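Local coordinates for mandelate racemase/muconate lactonizing protein (Paenibacillus sp., PDB 3VCC) that binds magnesium and probably dehydrates D-galacturonate, as an enolase-fold enzyme of the mandelate racemase/muconate lactonizing group, at residues D207-Y212 with L232-H237; A20-E25 with T375-R380; N228-E233 with F332-Y337. One frame throughout, in Å; residues are numbered along the deposited sequence.

Contact 1: residues D207-Y212 with L232-H237. With MG (magnesium ion), chain D; MG (magnesium ion), chain C.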
loop_
_atom_site.group_PDB
_atom_site.type_symbol
_atom_site.label_atom_id
_atom_site.label_comp_id
_atom_site.label_asym_id
_atom_site.label_seq_id
_atom_site.Cartn_x
_atom_site.Cartn_y
_atom_site.Cartn_z
ATOM N N ASP A 207 -11.284 -0.946 -9.653
ATOM C CA ASP A 207 -11.571 -0.419 -8.334
ATOM C C ASP A 207 -12.675 0.618 -8.476
ATOM O O ASP A 207 -12.472 1.679 -9.069
ATOM C CB ASP A 207 -10.290 0.171 -7.732
ATOM C CG ASP A 207 -10.488 0.753 -6.348
ATOM O OD1 ASP A 207 -11.636 0.825 -5.869
ATOM O OD2 ASP A 207 -9.470 1.174 -5.741
ATOM N N ALA A 208 -13.867 0.287 -7.964
ATOM C CA ALA A 208 -15.017 1.166 -8.122
ATOM C C ALA A 208 -15.187 2.203 -7.012
ATOM O O ALA A 208 -16.072 3.062 -7.102
ATOM C CB ALA A 208 -16.307 0.346 -8.283
ATOM N N ASN A 209 -14.350 2.141 -5.976
ATOM C CA ASN A 209 -14.517 3.019 -4.822
ATOM C C ASN A 209 -15.974 3.124 -4.395
ATOM O O ASN A 209 -16.473 4.203 -4.087
ATOM C CB ASN A 209 -13.902 4.398 -5.042
ATOM C CG ASN A 209 -12.396 4.355 -5.031
ATOM O OD1 ASN A 209 -11.775 4.300 -6.083
ATOM N ND2 ASN A 209 -11.799 4.338 -3.835
ATOM N N ASN A 210 -16.609 1.960 -4.337
ATOM C CA ASN A 210 -17.984 1.802 -3.829
ATOM C C ASN A 210 -19.087 2.466 -4.657
ATOM O O ASN A 210 -20.234 2.574 -4.204
ATOM C CB ASN A 210 -18.074 2.224 -2.362
ATOM C CG ASN A 210 -17.322 1.273 -1.434
ATOM O OD1 ASN A 210 -17.152 0.081 -1.739
ATOM N ND2 ASN A 210 -16.861 1.800 -0.299
ATOM N N ALA A 211 -18.761 2.881 -5.874
ATOM C CA ALA A 211 -19.737 3.610 -6.698
ATOM C C ALA A 211 -20.802 2.742 -7.370
ATOM O O ALA A 211 -21.739 3.282 -7.965
ATOM C CB ALA A 211 -19.032 4.437 -7.744
ATOM N N TYR A 212 -20.642 1.420 -7.328
ATOM C CA TYR A 212 -21.618 0.525 -7.965
ATOM C C TYR A 212 -22.674 0.022 -6.959
ATOM O O TYR A 212 -22.647 0.378 -5.775
ATOM C CB TYR A 212 -20.904 -0.675 -8.592
ATOM C CG TYR A 212 -20.050 -0.392 -9.837
ATOM C CD1 TYR A 212 -20.219 0.760 -10.594
ATOM C CD2 TYR A 212 -19.095 -1.312 -10.255
ATOM C CE1 TYR A 212 -19.449 0.991 -11.740
ATOM C CE2 TYR A 212 -18.323 -1.093 -11.384
ATOM C CZ TYR A 212 -18.507 0.056 -12.128
ATOM O OH TYR A 212 -17.727 0.265 -13.256
ATOM N N LEU A 232 -11.696 -7.476 -8.475
ATOM C CA LEU A 232 -12.693 -6.437 -8.420
ATOM C C LEU A 232 -12.684 -5.901 -7.007
ATOM O O LEU A 232 -12.970 -6.624 -6.047
ATOM C CB LEU A 232 -14.075 -7.019 -8.729
ATOM C CG LEU A 232 -15.283 -6.193 -8.298
ATOM C CD1 LEU A 232 -15.327 -4.861 -9.078
ATOM C CD2 LEU A 232 -16.573 -7.006 -8.477
ATOM N N GLU A 233 -12.352 -4.626 -6.893
ATOM C CA GLU A 233 -12.100 -3.998 -5.607
ATOM C C GLU A 233 -13.190 -2.975 -5.287
ATOM O O GLU A 233 -13.507 -2.116 -6.116
ATOM C CB GLU A 233 -10.731 -3.310 -5.641
ATOM C CG GLU A 233 -10.447 -2.395 -4.446
ATOM C CD GLU A 233 -8.996 -1.917 -4.419
ATOM O OE1 GLU A 233 -8.149 -2.510 -5.113
ATOM O OE2 GLU A 233 -8.702 -0.952 -3.699
ATOM N N GLU A 234 -13.756 -3.077 -4.087
ATOM C CA GLU A 234 -14.751 -2.130 -3.600
ATOM C C GLU A 234 -15.839 -1.786 -4.635
ATOM O O GLU A 234 -16.058 -0.614 -4.955
ATOM C CB GLU A 234 -14.082 -0.853 -3.071
ATOM C CG GLU A 234 -13.192 -1.101 -1.836
ATOM C CD GLU A 234 -13.166 0.079 -0.872
ATOM O OE1 GLU A 234 -12.703 1.180 -1.243
ATOM O OE2 GLU A 234 -13.582 -0.095 0.289
ATOM N N ALA A 235 -16.495 -2.816 -5.161
ATOM C CA ALA A 235 -17.625 -2.611 -6.070
ATOM C C ALA A 235 -18.689 -1.773 -5.363
ATOM O O ALA A 235 -19.280 -0.874 -5.958
ATOM C CB ALA A 235 -18.204 -3.970 -6.508
ATOM N N PHE A 236 -18.907 -2.084 -4.079
ATOM C CA PHE A 236 -19.863 -1.398 -3.203
ATOM C C PHE A 236 -19.415 -1.706 -1.780
ATOM O O PHE A 236 -18.617 -2.615 -1.570
ATOM C CB PHE A 236 -21.274 -1.949 -3.420
ATOM C CG PHE A 236 -21.304 -3.434 -3.615
ATOM C CD1 PHE A 236 -21.394 -3.987 -4.892
ATOM C CD2 PHE A 236 -21.171 -4.291 -2.526
ATOM C CE1 PHE A 236 -21.408 -5.374 -5.077
ATOM C CE2 PHE A 236 -21.165 -5.686 -2.710
ATOM C CZ PHE A 236 -21.287 -6.221 -3.985
ATOM N N HIS A 237 -19.907 -0.962 -0.797
ATOM C CA HIS A 237 -19.478 -1.223 0.577
ATOM C C HIS A 237 -19.709 -2.684 0.929
ATOM O O HIS A 237 -20.797 -3.240 0.671
ATOM C CB HIS A 237 -20.187 -0.316 1.580
ATOM C CG HIS A 237 -19.681 -0.480 2.978
ATOM N ND1 HIS A 237 -18.376 -0.206 3.333
ATOM C CD2 HIS A 237 -20.294 -0.915 4.102
ATOM C CE1 HIS A 237 -18.212 -0.452 4.620
ATOM N NE2 HIS A 237 -19.359 -0.889 5.111
HETATM MG MG MG D . -9.173 1.068 -3.514
HETATM MG MG MG C . -14.823 -1.470 1.384
HETATM O O HOH W 1 -11.357 1.238 -3.277
HETATM O O HOH W 2 -13.763 3.619 -1.500
HETATM O O HOH W 3 -9.191 3.394 -3.198
HETATM O O HOH W 4 -21.485 1.763 -1.431
HETATM O O HOH W 5 -15.938 0.327 2.085
HETATM O O HOH W 6 -16.185 -1.641 -0.331
HETATM O O HOH W 7 -13.451 -1.502 3.154
HETATM O O HOH W 8 -7.002 1.282 -3.894
#
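Asp207 and Glu233, paired as neighbours on parallel strands, bring their carboxylates together in a stack, OD2 and OE2 both binding one magnesium. The ion draws these oxygens to 3.0 Å from each other (Asp207 OD2 to Glu233 OE2). With CG anti to the backbone N (chi1 180°), Asp207 reaches the metal through OD2 and turns OD1 back to accept from Asn209 N (3.0 Å), an Asx turn. Lys170 also serves OD2, while Lys168 and Gln283 hold Glu233 OE1. A water on this magnesium donates to both Asp207 OD1 and Glu234 OE1. Three carbonyls of 232-237 accept backbone bonds from the type I' turn of Ala208 to Ala211 and the residue after it: Glu233 O from Ala208 N (3.1 Å), Glu234 O from Asn210 N (2.7 Å) and Ala235 O from Tyr212 N (3.0 Å). Trading Asn210 for an alanine would probably open a gap beside the Phe236-His237 backbone, against which the asparagine packs. Glu234 OE2 binds a second magnesium (2.1 Å), completed on the protein side by Glu238 and Asp261. Glu263 joins Asp207 and Glu233, giving the carboxylate triad at the C-terminal ends of successive barrel strands that is the metal site of the enolase superfamily.

Contact 2: residues A20-E25 with T375-R380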
loop_
_atom_site.group_PDB
_atom_site.type_symbol
_atom_site.label_atom_id
_atom_site.label_comp_id
_atom_site.label_asym_id
_atom_site.label_seq_id
_atom_site.Cartn_x
_atom_site.Cartn_y
_atom_site.Cartn_z
ATOM N N ALA A 20 8.957 15.386 11.247
ATOM C CA ALA A 20 8.885 16.369 10.174
ATOM C C ALA A 20 8.036 15.860 9.017
ATOM O O ALA A 20 7.943 14.666 8.801
ATOM C CB ALA A 20 10.273 16.703 9.670
ATOM N N LYS A 21 7.453 16.780 8.261
ATOM C CA LYS A 21 6.657 16.418 7.087
ATOM C C LYS A 21 7.473 16.667 5.824
ATOM O O LYS A 21 7.902 17.796 5.568
ATOM C CB LYS A 21 5.369 17.246 7.070
ATOM C CG LYS A 21 4.462 16.986 5.848
ATOM C CD LYS A 21 3.122 17.700 5.994
ATOM C CE LYS A 21 3.116 19.057 5.295
ATOM N NZ LYS A 21 2.979 18.943 3.811
ATOM N N LEU A 22 7.708 15.615 5.040
ATOM C CA LEU A 22 8.446 15.759 3.785
ATOM C C LEU A 22 7.457 15.943 2.631
ATOM O O LEU A 22 6.302 15.521 2.717
ATOM C CB LEU A 22 9.329 14.532 3.519
ATOM C CG LEU A 22 10.236 13.999 4.636
ATOM C CD1 LEU A 22 11.320 13.106 4.043
ATOM C CD2 LEU A 22 10.874 15.139 5.414
ATOM N N THR A 23 7.905 16.573 1.551
ATOM C CA THR A 23 6.993 16.864 0.459
ATOM C C THR A 23 7.613 16.500 -0.875
ATOM O O THR A 23 8.838 16.489 -1.029
ATOM C CB THR A 23 6.617 18.359 0.422
ATOM O OG1 THR A 23 7.798 19.138 0.212
ATOM C CG2 THR A 23 5.963 18.788 1.719
ATOM N N GLY A 24 6.755 16.241 -1.850
ATOM C CA GLY A 24 7.204 15.850 -3.173
ATOM C C GLY A 24 6.033 15.875 -4.137
ATOM O O GLY A 24 5.024 16.539 -3.881
ATOM N N GLU A 25 6.168 15.128 -5.226
ATOM C CA GLU A 25 5.199 15.145 -6.309
ATOM C C GLU A 25 5.107 13.783 -6.956
ATOM O O GLU A 25 6.112 13.090 -7.080
ATOM C CB GLU A 25 5.646 16.128 -7.395
ATOM C CG GLU A 25 5.355 17.580 -7.096
ATOM C CD GLU A 25 5.445 18.439 -8.344
ATOM O OE1 GLU A 25 6.223 18.082 -9.260
ATOM O OE2 GLU A 25 4.724 19.458 -8.411
ATOM N N THR A 375 16.558 17.722 9.261
ATOM C CA THR A 375 16.836 18.586 10.407
ATOM C C THR A 375 16.209 19.986 10.214
ATOM O O THR A 375 15.575 20.525 11.123
ATOM C CB THR A 375 18.351 18.675 10.688
ATOM O OG1 THR A 375 18.852 17.365 11.011
ATOM C CG2 THR A 375 18.638 19.628 11.846
ATOM N N TYR A 376 16.359 20.553 9.020
ATOM C CA TYR A 376 15.754 21.849 8.722
ATOM C C TYR A 376 14.232 21.814 8.907
ATOM O O TYR A 376 13.656 22.664 9.586
ATOM C CB TYR A 376 16.081 22.295 7.294
ATOM C CG TYR A 376 15.393 23.590 6.927
ATOM C CD1 TYR A 376 15.816 24.798 7.474
ATOM C CD2 TYR A 376 14.310 23.608 6.055
ATOM C CE1 TYR A 376 15.196 25.998 7.157
ATOM C CE2 TYR A 376 13.674 24.804 5.729
ATOM C CZ TYR A 376 14.126 25.997 6.283
ATOM O OH TYR A 376 13.509 27.187 5.976
ATOM N N LEU A 377 13.592 20.810 8.319
ATOM C CA LEU A 377 12.139 20.670 8.378
ATOM C C LEU A 377 11.640 20.423 9.804
ATOM O O LEU A 377 10.600 20.936 10.207
ATOM C CB LEU A 377 11.694 19.539 7.451
ATOM C CG LEU A 377 12.019 19.833 5.981
ATOM C CD1 LEU A 377 11.646 18.636 5.127
ATOM C CD2 LEU A 377 11.306 21.093 5.499
ATOM N N ILE A 378 12.383 19.629 10.566
ATOM C CA ILE A 378 12.044 19.418 11.976
ATOM C C ILE A 378 11.992 20.763 12.697
ATOM O O ILE A 378 11.011 21.089 13.380
ATOM C CB ILE A 378 13.084 18.526 12.680
ATOM C CG1 ILE A 378 12.911 17.072 12.265
ATOM C CG2 ILE A 378 12.961 18.629 14.200
ATOM C CD1 ILE A 378 14.188 16.237 12.416
ATOM N N ASN A 379 13.050 21.548 12.526
ATOM C CA ASN A 379 13.183 22.816 13.234
ATOM C C ASN A 379 12.191 23.873 12.762
ATOM O O ASN A 379 11.604 24.584 13.580
ATOM C CB ASN A 379 14.627 23.323 13.152
ATOM C CG ASN A 379 15.559 22.553 14.081
ATOM O OD1 ASN A 379 15.637 22.849 15.273
ATOM N ND2 ASN A 379 16.249 21.548 13.546
ATOM N N ARG A 380 11.980 23.947 11.450
ATOM C CA ARG A 380 11.064 24.925 10.868
ATOM C C ARG A 380 9.617 24.686 11.294
ATOM O O ARG A 380 8.975 25.571 11.875
ATOM C CB ARG A 380 11.167 24.913 9.340
ATOM C CG ARG A 380 10.307 25.953 8.633
ATOM C CD ARG A 380 10.512 25.892 7.117
ATOM N NE ARG A 380 9.727 26.907 6.414
ATOM C CZ ARG A 380 10.003 27.367 5.194
ATOM N NH1 ARG A 380 11.053 26.908 4.522
ATOM N NH2 ARG A 380 9.227 28.295 4.644
HETATM O O HOH W 9 7.969 19.544 9.227
#
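Ala20 and Leu22, on one side of strand 14-30, meet Leu377 and Ile378 of helix 371-380, a helix-on-sheet packing in which the last helix of the chain returns to the N-terminal antiparallel sheet, as in the capping domain of enolase-superfamily proteins. The methyl of Ala20 sits between the two helix residues: its CB is 3.9 Å from Leu377 CB and 3.7 Å from Ile378 CG1. Because the alanine carries nothing longer, the helix backbone comes close as well, Ile378 N lying 3.7 Å from the same methyl. Two residues further along the strand, Leu22 crosses Leu377 of the helix at about a right angle, and the two touch by single methyls, Leu22 CD2 to Leu377 CD1 at 3.6 Å. Leu377 has CG anti to its carbonyl carbon (chi1 -63°), which carries CD1 past Ala20 and along the strand to Leu22 and the carbonyl of Lys21.

The axes of the two short segments approach to 7.3 Å at 124°, so the helix runs slantwise across the strand and grips it near Ala20. Further out, the strand is fixed by backbone bonds to 42-52, from Ala20 to Ile47 and from Leu22 to Val45. That neighbouring strand also supplies Arg49, which lies against Ile378 and hydrogen-bonds Thr375 OG1, tying the helix to the sheet by a polar link beside the apolar one. Within the helix, Thr375 O accepts from both the backbone N and the side-chain ND2 of Asn379, which reach it from opposite faces of the carbonyl plane. One water bridges the two segments directly, accepting from Lys21 N at 3.0 Å and donating to Leu377 O at 3.1 Å.

Contact 3: residues N228-E233 with F332-Y337. With MG (magnesium ion), chain D.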
loop_
_atom_site.group_PDB
_atom_site.type_symbol
_atom_site.label_atom_id
_atom_site.label_comp_id
_atom_site.label_asym_id
_atom_site.label_seq_id
_atom_site.Cartn_x
_atom_site.Cartn_y
_atom_site.Cartn_z
ATOM N N ASN A 228 -9.810 -10.836 -19.102
ATOM C CA ASN A 228 -9.468 -11.518 -17.868
ATOM C C ASN A 228 -9.112 -10.499 -16.787
ATOM O O ASN A 228 -8.056 -9.872 -16.829
ATOM C CB ASN A 228 -8.340 -12.527 -18.099
ATOM C CG ASN A 228 -8.747 -13.646 -19.054
ATOM O OD1 ASN A 228 -9.890 -14.121 -19.031
ATOM N ND2 ASN A 228 -7.815 -14.065 -19.905
ATOM N N LEU A 229 -10.034 -10.315 -15.849
ATOM C CA LEU A 229 -9.850 -9.394 -14.738
ATOM C C LEU A 229 -9.312 -10.176 -13.554
ATOM O O LEU A 229 -9.832 -11.259 -13.232
ATOM C CB LEU A 229 -11.192 -8.770 -14.361
ATOM C CG LEU A 229 -11.891 -7.967 -15.446
ATOM C CD1 LEU A 229 -13.300 -7.577 -14.987
ATOM C CD2 LEU A 229 -11.072 -6.731 -15.799
ATOM N N TYR A 230 -8.283 -9.644 -12.906
ATOM C CA TYR A 230 -7.665 -10.343 -11.792
ATOM C C TYR A 230 -8.465 -10.134 -10.516
ATOM O O TYR A 230 -8.763 -11.094 -9.790
ATOM C CB TYR A 230 -6.213 -9.908 -11.609
ATOM C CG TYR A 230 -5.500 -10.724 -10.559
ATOM C CD1 TYR A 230 -5.111 -12.037 -10.808
ATOM C CD2 TYR A 230 -5.232 -10.190 -9.308
ATOM C CE1 TYR A 230 -4.461 -12.788 -9.833
ATOM C CE2 TYR A 230 -4.579 -10.929 -8.337
ATOM C CZ TYR A 230 -4.199 -12.227 -8.604
ATOM O OH TYR A 230 -3.552 -12.952 -7.625
ATOM N N TRP A 231 -8.815 -8.887 -10.226
ATOM C CA TRP A 231 -9.720 -8.653 -9.107
ATOM C C TRP A 231 -10.637 -7.456 -9.270
ATOM O O TRP A 231 -10.398 -6.559 -10.087
ATOM C CB TRP A 231 -8.974 -8.647 -7.753
ATOM C CG TRP A 231 -8.260 -7.364 -7.285
ATOM C CD1 TRP A 231 -8.712 -6.064 -7.345
ATOM C CD2 TRP A 231 -6.979 -7.309 -6.640
ATOM N NE1 TRP A 231 -7.784 -5.215 -6.783
ATOM C CE2 TRP A 231 -6.709 -5.952 -6.349
ATOM C CE3 TRP A 231 -6.032 -8.279 -6.285
ATOM C CZ2 TRP A 231 -5.520 -5.538 -5.722
ATOM C CZ3 TRP A 231 -4.839 -7.863 -5.664
ATOM C CH2 TRP A 231 -4.603 -6.504 -5.389
ATOM N N LEU A 232 -11.696 -7.476 -8.475
ATOM C CA LEU A 232 -12.693 -6.437 -8.420
ATOM C C LEU A 232 -12.684 -5.901 -7.007
ATOM O O LEU A 232 -12.970 -6.624 -6.047
ATOM C CB LEU A 232 -14.075 -7.019 -8.729
ATOM C CG LEU A 232 -15.283 -6.193 -8.298
ATOM C CD1 LEU A 232 -15.327 -4.861 -9.078
ATOM C CD2 LEU A 232 -16.573 -7.006 -8.477
ATOM N N GLU A 233 -12.352 -4.626 -6.893
ATOM C CA GLU A 233 -12.100 -3.998 -5.607
ATOM C C GLU A 233 -13.190 -2.975 -5.287
ATOM O O GLU A 233 -13.507 -2.116 -6.116
ATOM C CB GLU A 233 -10.731 -3.310 -5.641
ATOM C CG GLU A 233 -10.447 -2.395 -4.446
ATOM C CD GLU A 233 -8.996 -1.917 -4.419
ATOM O OE1 GLU A 233 -8.149 -2.510 -5.113
ATOM O OE2 GLU A 233 -8.702 -0.952 -3.699
ATOM N N PHE A 332 1.066 -12.963 -0.225
ATOM C CA PHE A 332 1.201 -11.543 -0.514
ATOM C C PHE A 332 0.990 -11.336 -2.000
ATOM O O PHE A 332 1.678 -11.942 -2.817
ATOM C CB PHE A 332 2.588 -11.034 -0.089
ATOM C CG PHE A 332 2.753 -9.550 -0.242
ATOM C CD1 PHE A 332 3.147 -9.007 -1.455
ATOM C CD2 PHE A 332 2.502 -8.700 0.827
ATOM C CE1 PHE A 332 3.302 -7.638 -1.605
ATOM C CE2 PHE A 332 2.656 -7.317 0.685
ATOM C CZ PHE A 332 3.057 -6.793 -0.532
ATOM N N GLU A 333 0.056 -10.466 -2.367
ATOM C CA GLU A 333 -0.261 -10.276 -3.782
ATOM C C GLU A 333 0.671 -9.315 -4.534
ATOM O O GLU A 333 1.369 -9.713 -5.469
ATOM C CB GLU A 333 -1.701 -9.782 -3.929
ATOM C CG GLU A 333 -2.729 -10.818 -3.565
ATOM C CD GLU A 333 -2.889 -11.864 -4.636
ATOM O OE1 GLU A 333 -3.085 -11.475 -5.803
ATOM O OE2 GLU A 333 -2.813 -13.071 -4.318
ATOM N N PHE A 334 0.641 -8.045 -4.145
ATOM C CA PHE A 334 1.292 -6.981 -4.898
ATOM C C PHE A 334 1.675 -5.828 -3.992
ATOM O O PHE A 334 0.996 -5.547 -3.002
ATOM C CB PHE A 334 0.317 -6.350 -5.888
ATOM C CG PHE A 334 -0.029 -7.195 -7.087
ATOM C CD1 PHE A 334 0.885 -7.390 -8.106
ATOM C CD2 PHE A 334 -1.321 -7.666 -7.251
ATOM C CE1 PHE A 334 0.550 -8.109 -9.227
ATOM C CE2 PHE A 334 -1.671 -8.387 -8.378
ATOM C CZ PHE A 334 -0.733 -8.609 -9.370
ATOM N N VAL A 335 2.736 -5.133 -4.371
ATOM C CA VAL A 335 2.960 -3.769 -3.911
ATOM C C VAL A 335 2.130 -2.813 -4.785
ATOM O O VAL A 335 2.208 -2.852 -6.019
ATOM C CB VAL A 335 4.457 -3.409 -3.974
ATOM C CG1 VAL A 335 4.663 -1.931 -3.700
ATOM C CG2 VAL A 335 5.239 -4.254 -2.977
ATOM N N GLU A 336 1.303 -1.990 -4.147
ATOM C CA GLU A 336 0.519 -0.985 -4.865
ATOM C C GLU A 336 1.434 0.203 -5.153
ATOM O O GLU A 336 1.870 0.894 -4.236
ATOM C CB GLU A 336 -0.693 -0.568 -4.022
ATOM C CG GLU A 336 -1.572 0.492 -4.652
ATOM C CD GLU A 336 -2.917 0.623 -3.962
ATOM O OE1 GLU A 336 -3.083 0.100 -2.833
ATOM O OE2 GLU A 336 -3.816 1.238 -4.563
ATOM N N TYR A 337 1.741 0.430 -6.426
ATOM C CA TYR A 337 2.788 1.382 -6.768
ATOM C C TYR A 337 2.289 2.691 -7.391
ATOM O O TYR A 337 1.506 2.693 -8.338
ATOM C CB TYR A 337 3.817 0.721 -7.690
ATOM C CG TYR A 337 5.049 1.560 -7.895
ATOM C CD1 TYR A 337 5.131 2.449 -8.956
ATOM C CD2 TYR A 337 6.114 1.495 -7.002
ATOM C CE1 TYR A 337 6.256 3.240 -9.139
ATOM C CE2 TYR A 337 7.245 2.280 -7.175
ATOM C CZ TYR A 337 7.309 3.151 -8.250
ATOM O OH TYR A 337 8.432 3.931 -8.427
HETATM MG MG MG D . -9.173 1.068 -3.514
HETATM O O HOH W 10 -5.691 -0.929 -2.378
HETATM O O HOH W 8 -7.002 1.282 -3.894
HETATM O O HOH W 1 -11.357 1.238 -3.277
HETATM O O HOH W 3 -9.191 3.394 -3.198
#
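The ring of Phe334 turns an edge toward the face of Tyr230 in an offset edge-to-face pair, planes at 79° and centroids 5.9 Å apart. Tyr230 CE2 and Trp231 CZ3 both lie near the plane of the Phe334 ring, at its edge; the latter is 3.9 Å from Phe334 CD2, and the indole stands obliquely to this ring. Tyr131 adds another edge-to-face partner to Phe334. At the edge of the tyrosine ring lies the carboxylate of Glu333, turned only 21° from the ring plane. Tyr230 OH donates to Glu333 OE1 at a modelled 2.4 Å, too short to read a strength from. The glutamate chain is bent about its CB-CG bond and runs past the indole, its CB 4.1 Å from Trp231 CZ3, and its OE2 forms a salt bridge with Arg307.

The indole is set by a chi1 of 83°, CG held between the backbone N and the carbonyl carbon. Its NE1 donates to the anti lone pair of Glu233 OE1 (3.2 Å), leaving OE2 for the magnesium. Across from Glu233, Glu336 OE2 is 5.4 Å from Glu233 OE2, and Lys168 forms salt bridges with both glutamates, which probably offsets their like charges. A metal-bound water also donates a long bond to Glu336 OE2 (3.3 Å).

Strand 229-233 thus faces strand 335-337 and the two residues leading into it, Glu333 and Phe334, across the barrel interior. The chemistry changes along it: an aromatic cluster with one tethered acid fills one level, and Trp231 passes from it to the metal-ligand layer, where its N-H probably helps fix the rotation of the Glu233 carboxylate.

In the fold
Contacts 1 and 3 share Leu232 and Glu233 on strand 229-233 and a magnesium ion; their centres lie about 14 Å apart in the barrel domain. Contact 1 runs between adjacent strands and the loops after them, and is rich in backbone bonds and metal ligands. Contact 3 spans the barrel interior through side chains, mixing aromatic rings with acids, and is nearest the centre of the chain (about 11 Å between centres, against 17 Å for contact 1 and 22 Å for contact 2). Contact 2 belongs to the N-terminal antiparallel sheet and the final helix and is the peripheral one: aliphatic, with the exposed Lys21 at its margin and no metal, though all three have mostly buried touching residues.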